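Local coordinates for protein tyrocidine synthase 2 (Brevibacillus parabrevis, PDB 6TA8) that carries a condensation domain, a two-lobed alpha/beta module of the kind found in large multidomain synthases, at residues T238-A243 and Q442-T447; F419-S424 and I434-S439. One frame throughout, in Å; residues are numbered along the deposited sequence.

Interaction 1 of 2, residues T238-A243 and Q442-T447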
ATOM      1  N   THR A 238      17.187 -19.013  -2.104  1.00 54.44           N
ATOM      2  CA  THR A 238      16.472 -19.236  -0.856  1.00 50.21           C
ATOM      3  C   THR A 238      17.190 -20.289  -0.022  1.00 46.31           C
ATOM      4  O   THR A 238      17.893 -21.153  -0.553  1.00 52.80           O
ATOM      5  CB  THR A 238      15.018 -19.671  -1.098  1.00 47.55           C
ATOM      6  OG1 THR A 238      14.989 -20.958  -1.728  1.00 44.10           O
ATOM      7  CG2 THR A 238      14.298 -18.663  -1.974  1.00 52.67           C
ATOM      8  N   ASP A 239      17.008 -20.212   1.299  1.00 50.42           N
ATOM      9  CA  ASP A 239      17.595 -21.224   2.171  1.00 50.64           C
ATOM     10  C   ASP A 239      16.950 -22.585   1.937  1.00 46.43           C
ATOM     11  O   ASP A 239      17.635 -23.614   1.963  1.00 45.11           O
ATOM     12  CB  ASP A 239      17.461 -20.812   3.636  1.00 51.90           C
ATOM     13  CG  ASP A 239      18.348 -19.637   3.998  1.00 50.86           C
ATOM     14  OD1 ASP A 239      19.458 -19.532   3.435  1.00 53.36           O
ATOM     15  OD2 ASP A 239      17.935 -18.819   4.846  1.00 56.58           O
ATOM     16  N   PHE A 240      15.641 -22.608   1.698  1.00 44.01           N
ATOM     17  CA  PHE A 240      14.917 -23.846   1.456  1.00 43.50           C
ATOM     18  C   PHE A 240      13.962 -23.657   0.285  1.00 47.13           C
ATOM     19  O   PHE A 240      13.654 -22.535  -0.121  1.00 41.23           O
ATOM     20  CB  PHE A 240      14.132 -24.301   2.694  1.00 44.10           C
ATOM     21  CG  PHE A 240      14.776 -23.922   3.994  1.00 44.71           C
ATOM     22  CD1 PHE A 240      15.919 -24.570   4.429  1.00 46.28           C
ATOM     23  CD2 PHE A 240      14.236 -22.922   4.785  1.00 43.58           C
ATOM     24  CE1 PHE A 240      16.516 -24.224   5.624  1.00 46.23           C
ATOM     25  CE2 PHE A 240      14.826 -22.573   5.984  1.00 41.24           C
ATOM     26  CZ  PHE A 240      15.969 -23.226   6.404  1.00 44.74           C
ATOM     27  N   VAL A 241      13.495 -24.782  -0.247  1.00 57.39           N
ATOM     28  CA  VAL A 241      12.481 -24.816  -1.295  1.00 51.40           C
ATOM     29  C   VAL A 241      11.198 -25.368  -0.689  1.00 64.07           C
ATOM     30  O   VAL A 241      11.228 -26.361   0.048  1.00 65.29           O
ATOM     31  CB  VAL A 241      12.940 -25.664  -2.497  1.00 57.74           C
ATOM     32  CG1 VAL A 241      11.745 -26.159  -3.302  1.00 57.23           C
ATOM     33  CG2 VAL A 241      13.887 -24.867  -3.380  1.00 62.25           C
ATOM     34  N   THR A 242      10.076 -24.719  -0.986  1.00 61.19           N
ATOM     35  CA  THR A 242       8.796 -25.157  -0.450  1.00 55.58           C
ATOM     36  C   THR A 242       7.689 -24.822  -1.437  1.00 57.81           C
ATOM     37  O   THR A 242       7.820 -23.923  -2.272  1.00 59.84           O
ATOM     38  CB  THR A 242       8.502 -24.515   0.912  1.00 52.03           C
ATOM     39  OG1 THR A 242       7.309 -25.084   1.464  1.00 54.30           O
ATOM     40  CG2 THR A 242       8.316 -23.013   0.765  1.00 51.82           C
ATOM     41  N   ALA A 243       6.592 -25.571  -1.332  1.00 49.12           N
ATOM     42  CA  ALA A 243       5.372 -25.295  -2.077  1.00 50.41           C
ATOM     43  C   ALA A 243       4.277 -24.731  -1.184  1.00 57.59           C
ATOM     44  O   ALA A 243       3.122 -24.637  -1.614  1.00 64.01           O
ATOM     45  CB  ALA A 243       4.881 -26.560  -2.783  1.00 55.36           C
ATOM     46  N   GLN A 442      11.194 -20.655   3.853  1.00 51.06           N
ATOM     47  CA  GLN A 442      12.153 -20.387   2.791  1.00 48.04           C
ATOM     48  C   GLN A 442      13.438 -19.744   3.279  1.00 47.56           C
ATOM     49  O   GLN A 442      14.486 -19.951   2.662  1.00 52.41           O
ATOM     50  CB  GLN A 442      11.527 -19.481   1.720  1.00 42.53           C
ATOM     51  CG  GLN A 442      10.528 -20.180   0.823  1.00 44.27           C
ATOM     52  CD  GLN A 442       9.774 -19.217  -0.070  1.00 46.36           C
ATOM     53  OE1 GLN A 442       9.433 -18.108   0.343  1.00 50.46           O
ATOM     54  NE2 GLN A 442       9.509 -19.636  -1.301  1.00 43.36           N
ATOM     55  N   TYR A 443      13.390 -18.976   4.365  1.00 47.95           N
ATOM     56  CA  TYR A 443      14.559 -18.288   4.890  1.00 46.79           C
ATOM     57  C   TYR A 443      14.619 -18.437   6.397  1.00 48.96           C
ATOM     58  O   TYR A 443      13.588 -18.414   7.074  1.00 48.94           O
ATOM     59  CB  TYR A 443      14.539 -16.798   4.558  1.00 49.89           C
ATOM     60  CG  TYR A 443      14.801 -16.512   3.117  1.00 50.87           C
ATOM     61  CD1 TYR A 443      16.085 -16.591   2.598  1.00 54.89           C
ATOM     62  CD2 TYR A 443      13.764 -16.165   2.269  1.00 52.24           C
ATOM     63  CE1 TYR A 443      16.324 -16.330   1.272  1.00 50.40           C
ATOM     64  CE2 TYR A 443      13.993 -15.903   0.948  1.00 51.29           C
ATOM     65  CZ  TYR A 443      15.271 -15.986   0.454  1.00 52.50           C
ATOM     66  OH  TYR A 443      15.481 -15.727  -0.868  1.00 51.18           O
ATOM     67  N   GLU A 444      15.832 -18.575   6.913  1.00 52.14           N
ATOM     68  CA  GLU A 444      16.073 -18.428   8.336  1.00 54.37           C
ATOM     69  C   GLU A 444      16.310 -16.956   8.646  1.00 50.26           C
ATOM     70  O   GLU A 444      16.829 -16.206   7.814  1.00 50.54           O
ATOM     71  CB  GLU A 444      17.269 -19.273   8.776  1.00 51.31           C
ATOM     72  CG  GLU A 444      17.033 -20.770   8.643  1.00 58.80           C
ATOM     73  CD  GLU A 444      18.273 -21.593   8.937  1.00 72.03           C
ATOM     74  OE1 GLU A 444      19.372 -21.191   8.503  1.00 77.19           O
ATOM     75  OE2 GLU A 444      18.146 -22.645   9.598  1.00 59.71           O
ATOM     76  N   GLU A 445      15.913 -16.545   9.852  1.00 49.70           N
ATOM     77  CA  GLU A 445      16.001 -15.138  10.232  1.00 51.94           C
ATOM     78  C   GLU A 445      17.419 -14.592  10.120  1.00 52.87           C
ATOM     79  O   GLU A 445      17.597 -13.374  10.005  1.00 50.03           O
ATOM     80  CB  GLU A 445      15.482 -14.941  11.656  1.00 50.17           C
ATOM     81  CG  GLU A 445      15.018 -13.525  11.951  1.00 52.21           C
ATOM     82  CD  GLU A 445      14.908 -13.242  13.435  1.00 64.27           C
ATOM     83  OE1 GLU A 445      15.959 -13.075  14.089  1.00 75.92           O
ATOM     84  OE2 GLU A 445      13.769 -13.181  13.946  1.00 72.24           O
ATOM     85  N   LYS A 446      18.427 -15.465  10.145  1.00 54.23           N
ATOM     86  CA  LYS A 446      19.810 -15.023  10.021  1.00 51.11           C
ATOM     87  C   LYS A 446      20.140 -14.630   8.585  1.00 51.14           C
ATOM     88  O   LYS A 446      20.894 -13.678   8.357  1.00 49.53           O
ATOM     89  CB  LYS A 446      20.758 -16.123  10.507  1.00 49.38           C
ATOM     90  CG  LYS A 446      20.970 -16.176  12.023  1.00 59.17           C
ATOM     91  CD  LYS A 446      19.690 -16.513  12.781  1.00 62.32           C
ATOM     92  CE  LYS A 446      19.081 -17.824  12.302  1.00 57.21           C
ATOM     93  NZ  LYS A 446      17.614 -17.882  12.562  1.00 58.54           N
ATOM     94  N   THR A 447      19.585 -15.354   7.610  1.00 47.42           N
ATOM     95  CA  THR A 447      19.786 -14.991   6.210  1.00 49.08           C
ATOM     96  C   THR A 447      19.100 -13.671   5.882  1.00 52.50           C
ATOM     97  O   THR A 447      19.626 -12.863   5.107  1.00 54.51           O
ATOM     98  CB  THR A 447      19.267 -16.104   5.300  1.00 55.03           C
ATOM     99  OG1 THR A 447      19.872 -17.348   5.671  1.00 55.94           O
ATOM    100  CG2 THR A 447      19.589 -15.804   3.841  1.00 49.55           C
TER
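Asp-239 reaches across to the start of the helix that begins at Glu-445, and one carboxylate oxygen does nearly all the work there. On its anti lone pair OD2 takes the backbone N-H of Glu-444, 3.0 Å from OD2 to N and almost straight at 165°; on its syn side it accepts the hydroxyl of Thr-447, with OD2 2.6 Å from OG1. With CG anti to the carbonyl carbon (chi1 -70°) the carboxylate swings toward the helix start, where these two bonds fix it. Beside it, Gln-442 O receives Phe-240 N at 3.1 Å, and the N-H of Asp-239 adds a weak bond to the same oxygen. Tyr-443 packs its ring obliquely against Thr-238, and the two side chains cross at about a right angle, with Thr-238 CG2 3.4 Å from Tyr-443 OH, while the hydroxyl bonds to Pro-237 O. The methyl CG2 of Thr-242 completes the tight part, touching CG of the buried Gln-442 at 3.6 Å, again with the side chains nearly perpendicular.

Glu-444 is the N-cap residue of helix 445-466, and the loop leading to strand 250-256 docks on that helix's N terminus. The amide and hydroxyl donors there would be expected to stabilise the charge of Asp-239, partly offset by Glu-444 OE1, another carboxylate oxygen 4.6 Å from OD2.

Packing turns looser on the solvent side. CZ, at the edge of the exposed Phe-240 ring, meets Glu-444 CG at 3.5 Å, with ring and carboxylate planes nearly perpendicular, while CD2 lies near the carbonyl carbon of Gln-442; Asp-239 CB sits over the centre of one ring face.

Interaction 2 of 2, residues F419-S424 and I434-S439; sequences FLLDIS and ISVGYS
Asp-422 and Gly-437 face each other as an antiparallel hydrogen-bonded pair, as do Ser-424 and Ser-435, and four backbone bonds join the two strands of this beta hairpin. In the first pair the bond from Gly-437 N to Asp-422 O is short at 2.6 Å, and the return bond from Asp-422 N to Gly-437 O measures 3.0 Å. In the second, Ser-424 N lies 2.9 Å from Ser-435 O, whereas Ser-435 N is 3.2 Å from Ser-424 O. Between them lies the non-hydrogen-bonded pair Ile-423 and Val-436, where Ile-423 CA directs its hydrogen at Ser-435 O. Past the Leu-421 end a water takes over: it accepts from Ser-439 N and donates to Leu-420 O.

The apolar contacts gather on the face of Ile-423 and Val-436, which run side by side with CG1 to CG1 at 4.1 Å. Ile-423 CG2, anti to its own nitrogen, turns instead to Ile-434 CG2 at 4.0 Å, and Leu-421 CD2 leans on Tyr-438 CB at 3.8 Å. Asp-422, Ser-424 and Ser-435 point to the other face, where Ser-435 OG bonds to Ser-254 OG.

Both strands are interior to a mixed sheet: strand 383-390 pairs with the far side of 421-428, strand 250-256 flanks 431-439, and helix 445-466 lies against the apolar face, with Leu-451 on Leu-421 and Tyr-455 on Ile-434.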
ATOM      1  N   PHE A 419       4.822 -12.542  -3.302  1.00 43.90           N
ATOM      2  CA  PHE A 419       6.204 -12.136  -3.500  1.00 40.35           C
ATOM      3  C   PHE A 419       7.116 -12.867  -2.526  1.00 45.48           C
ATOM      4  O   PHE A 419       6.735 -13.133  -1.380  1.00 55.11           O
ATOM      5  CB  PHE A 419       6.357 -10.623  -3.331  1.00 39.90           C
ATOM      6  CG  PHE A 419       5.638  -9.828  -4.379  1.00 48.77           C
ATOM      7  CD1 PHE A 419       6.157  -9.719  -5.658  1.00 43.76           C
ATOM      8  CD2 PHE A 419       4.439  -9.196  -4.091  1.00 50.56           C
ATOM      9  CE1 PHE A 419       5.497  -8.993  -6.629  1.00 47.10           C
ATOM     10  CE2 PHE A 419       3.775  -8.467  -5.057  1.00 53.91           C
ATOM     11  CZ  PHE A 419       4.305  -8.364  -6.328  1.00 56.17           C
ATOM     12  N   LEU A 420       8.323 -13.190  -2.993  1.00 40.08           N
ATOM     13  CA  LEU A 420       9.294 -13.867  -2.143  1.00 43.05           C
ATOM     14  C   LEU A 420       9.761 -12.973  -1.002  1.00 44.89           C
ATOM     15  O   LEU A 420      10.062 -13.468   0.090  1.00 49.73           O
ATOM     16  CB  LEU A 420      10.483 -14.329  -2.985  1.00 51.93           C
ATOM     17  CG  LEU A 420      11.501 -15.256  -2.326  1.00 53.41           C
ATOM     18  CD1 LEU A 420      11.675 -16.509  -3.163  1.00 54.49           C
ATOM     19  CD2 LEU A 420      12.825 -14.534  -2.159  1.00 52.65           C
ATOM     20  N   LEU A 421       9.827 -11.663  -1.232  1.00 47.53           N
ATOM     21  CA  LEU A 421      10.232 -10.705  -0.212  1.00 42.36           C
ATOM     22  C   LEU A 421       9.418  -9.432  -0.378  1.00 47.93           C
ATOM     23  O   LEU A 421       9.366  -8.867  -1.474  1.00 46.85           O
ATOM     24  CB  LEU A 421      11.728 -10.382  -0.308  1.00 42.64           C
ATOM     25  CG  LEU A 421      12.729 -11.489   0.023  1.00 49.77           C
ATOM     26  CD1 LEU A 421      14.147 -11.023  -0.270  1.00 41.37           C
ATOM     27  CD2 LEU A 421      12.593 -11.933   1.473  1.00 46.08           C
ATOM     28  N   ASP A 422       8.785  -8.988   0.704  1.00 46.85           N
ATOM     29  CA  ASP A 422       8.059  -7.723   0.730  1.00 47.70           C
ATOM     30  C   ASP A 422       8.848  -6.730   1.570  1.00 45.08           C
ATOM     31  O   ASP A 422       9.017  -6.929   2.777  1.00 49.97           O
ATOM     32  CB  ASP A 422       6.649  -7.900   1.292  1.00 51.38           C
ATOM     33  CG  ASP A 422       5.931  -6.577   1.486  1.00 68.09           C
ATOM     34  OD1 ASP A 422       4.938  -6.540   2.242  1.00 73.01           O
ATOM     35  OD2 ASP A 422       6.363  -5.570   0.881  1.00 73.56           O
ATOM     36  N   ILE A 423       9.324  -5.667   0.933  1.00 44.81           N
ATOM     37  CA  ILE A 423      10.145  -4.654   1.584  1.00 44.31           C
ATOM     38  C   ILE A 423       9.348  -3.357   1.611  1.00 47.03           C
ATOM     39  O   ILE A 423       9.062  -2.769   0.560  1.00 50.74           O
ATOM     40  CB  ILE A 423      11.491  -4.468   0.873  1.00 36.05           C
ATOM     41  CG1 ILE A 423      12.259  -5.791   0.847  1.00 38.62           C
ATOM     42  CG2 ILE A 423      12.309  -3.383   1.555  1.00 36.09           C
ATOM     43  CD1 ILE A 423      13.592  -5.710   0.143  1.00 47.44           C
ATOM     44  N   SER A 424       8.989  -2.910   2.809  1.00 41.25           N
ATOM     45  CA  SER A 424       8.256  -1.670   3.005  1.00 38.67           C
ATOM     46  C   SER A 424       9.173  -0.612   3.606  1.00 40.15           C
ATOM     47  O   SER A 424      10.218  -0.918   4.185  1.00 39.27           O
ATOM     48  CB  SER A 424       7.038  -1.888   3.910  1.00 49.73           C
ATOM     49  OG  SER A 424       6.088  -2.737   3.290  1.00 55.27           O
ATOM     50  N   ILE A 434      12.522   0.399   8.024  1.00 41.49           N
ATOM     51  CA  ILE A 434      12.374  -0.560   6.936  1.00 40.67           C
ATOM     52  C   ILE A 434      11.941  -1.896   7.516  1.00 48.08           C
ATOM     53  O   ILE A 434      12.402  -2.299   8.592  1.00 49.70           O
ATOM     54  CB  ILE A 434      13.686  -0.704   6.142  1.00 44.84           C
ATOM     55  CG1 ILE A 434      14.282   0.671   5.832  1.00 52.68           C
ATOM     56  CG2 ILE A 434      13.457  -1.504   4.867  1.00 47.75           C
ATOM     57  CD1 ILE A 434      13.453   1.504   4.884  1.00 47.07           C
ATOM     58  N   SER A 435      11.053  -2.589   6.806  1.00 45.51           N
ATOM     59  CA  SER A 435      10.554  -3.892   7.223  1.00 45.66           C
ATOM     60  C   SER A 435      10.592  -4.842   6.037  1.00 47.60           C
ATOM     61  O   SER A 435      10.162  -4.481   4.937  1.00 49.73           O
ATOM     62  CB  SER A 435       9.129  -3.787   7.778  1.00 44.25           C
ATOM     63  OG  SER A 435       9.068  -2.856   8.844  1.00 53.00           O
ATOM     64  N   VAL A 436      11.105  -6.048   6.262  1.00 45.57           N
ATOM     65  CA  VAL A 436      11.226  -7.067   5.225  1.00 42.55           C
ATOM     66  C   VAL A 436      10.364  -8.256   5.628  1.00 45.70           C
ATOM     67  O   VAL A 436      10.587  -8.861   6.684  1.00 40.88           O
ATOM     68  CB  VAL A 436      12.685  -7.498   5.013  1.00 42.52           C
ATOM     69  CG1 VAL A 436      12.786  -8.475   3.851  1.00 37.07           C
ATOM     70  CG2 VAL A 436      13.569  -6.282   4.776  1.00 48.95           C
ATOM     71  N   GLY A 437       9.387  -8.589   4.788  1.00 46.12           N
ATOM     72  CA  GLY A 437       8.508  -9.719   5.033  1.00 42.39           C
ATOM     73  C   GLY A 437       8.972 -10.940   4.259  1.00 44.28           C
ATOM     74  O   GLY A 437       9.248 -10.862   3.060  1.00 45.44           O
ATOM     75  N   TYR A 438       9.050 -12.068   4.961  1.00 45.44           N
ATOM     76  CA  TYR A 438       9.514 -13.317   4.378  1.00 41.06           C
ATOM     77  C   TYR A 438       8.739 -14.476   4.989  1.00 45.18           C
ATOM     78  O   TYR A 438       8.012 -14.317   5.973  1.00 47.47           O
ATOM     79  CB  TYR A 438      11.022 -13.509   4.593  1.00 43.70           C
ATOM     80  CG  TYR A 438      11.408 -13.717   6.042  1.00 41.05           C
ATOM     81  CD1 TYR A 438      11.567 -12.638   6.901  1.00 39.18           C
ATOM     82  CD2 TYR A 438      11.611 -14.995   6.552  1.00 50.36           C
ATOM     83  CE1 TYR A 438      11.917 -12.824   8.224  1.00 45.70           C
ATOM     84  CE2 TYR A 438      11.959 -15.191   7.875  1.00 48.70           C
ATOM     85  CZ  TYR A 438      12.112 -14.102   8.706  1.00 48.28           C
ATOM     86  OH  TYR A 438      12.459 -14.291  10.024  1.00 46.95           O
ATOM     87  N   SER A 439       8.902 -15.652   4.392  1.00 46.83           N
ATOM     88  CA  SER A 439       8.324 -16.885   4.911  1.00 47.10           C
ATOM     89  C   SER A 439       9.413 -17.700   5.593  1.00 46.45           C
ATOM     90  O   SER A 439      10.508 -17.864   5.043  1.00 43.46           O
ATOM     91  CB  SER A 439       7.673 -17.703   3.793  1.00 51.80           C
ATOM     92  OG  SER A 439       7.198 -18.945   4.285  1.00 47.47           O
TER
HETATM   93  O   HOH W   1       9.707 -15.984   1.932  1.00 43.95           O

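Coming from the N terminus, the chain first passes 238-243, in the loop that leads to strand 250-256, and then runs through much of the second lobe before reaching 419-424. Ten residues later it has turned back to 434-439, closing the short hairpin of interaction 2. Almost at once it enters 442-447, where interaction 1 closes a far longer loop of 198 intervening residues; the hairpin is nested inside it, and nothing crosses. The two contacts touch: Leu-420 packs against Thr-238 and Tyr-443, and Tyr-438 against Glu-445. Together they tie the entering loop, the middle of the mixed sheet and the beginning of helix 445-466 into one corner of the domain.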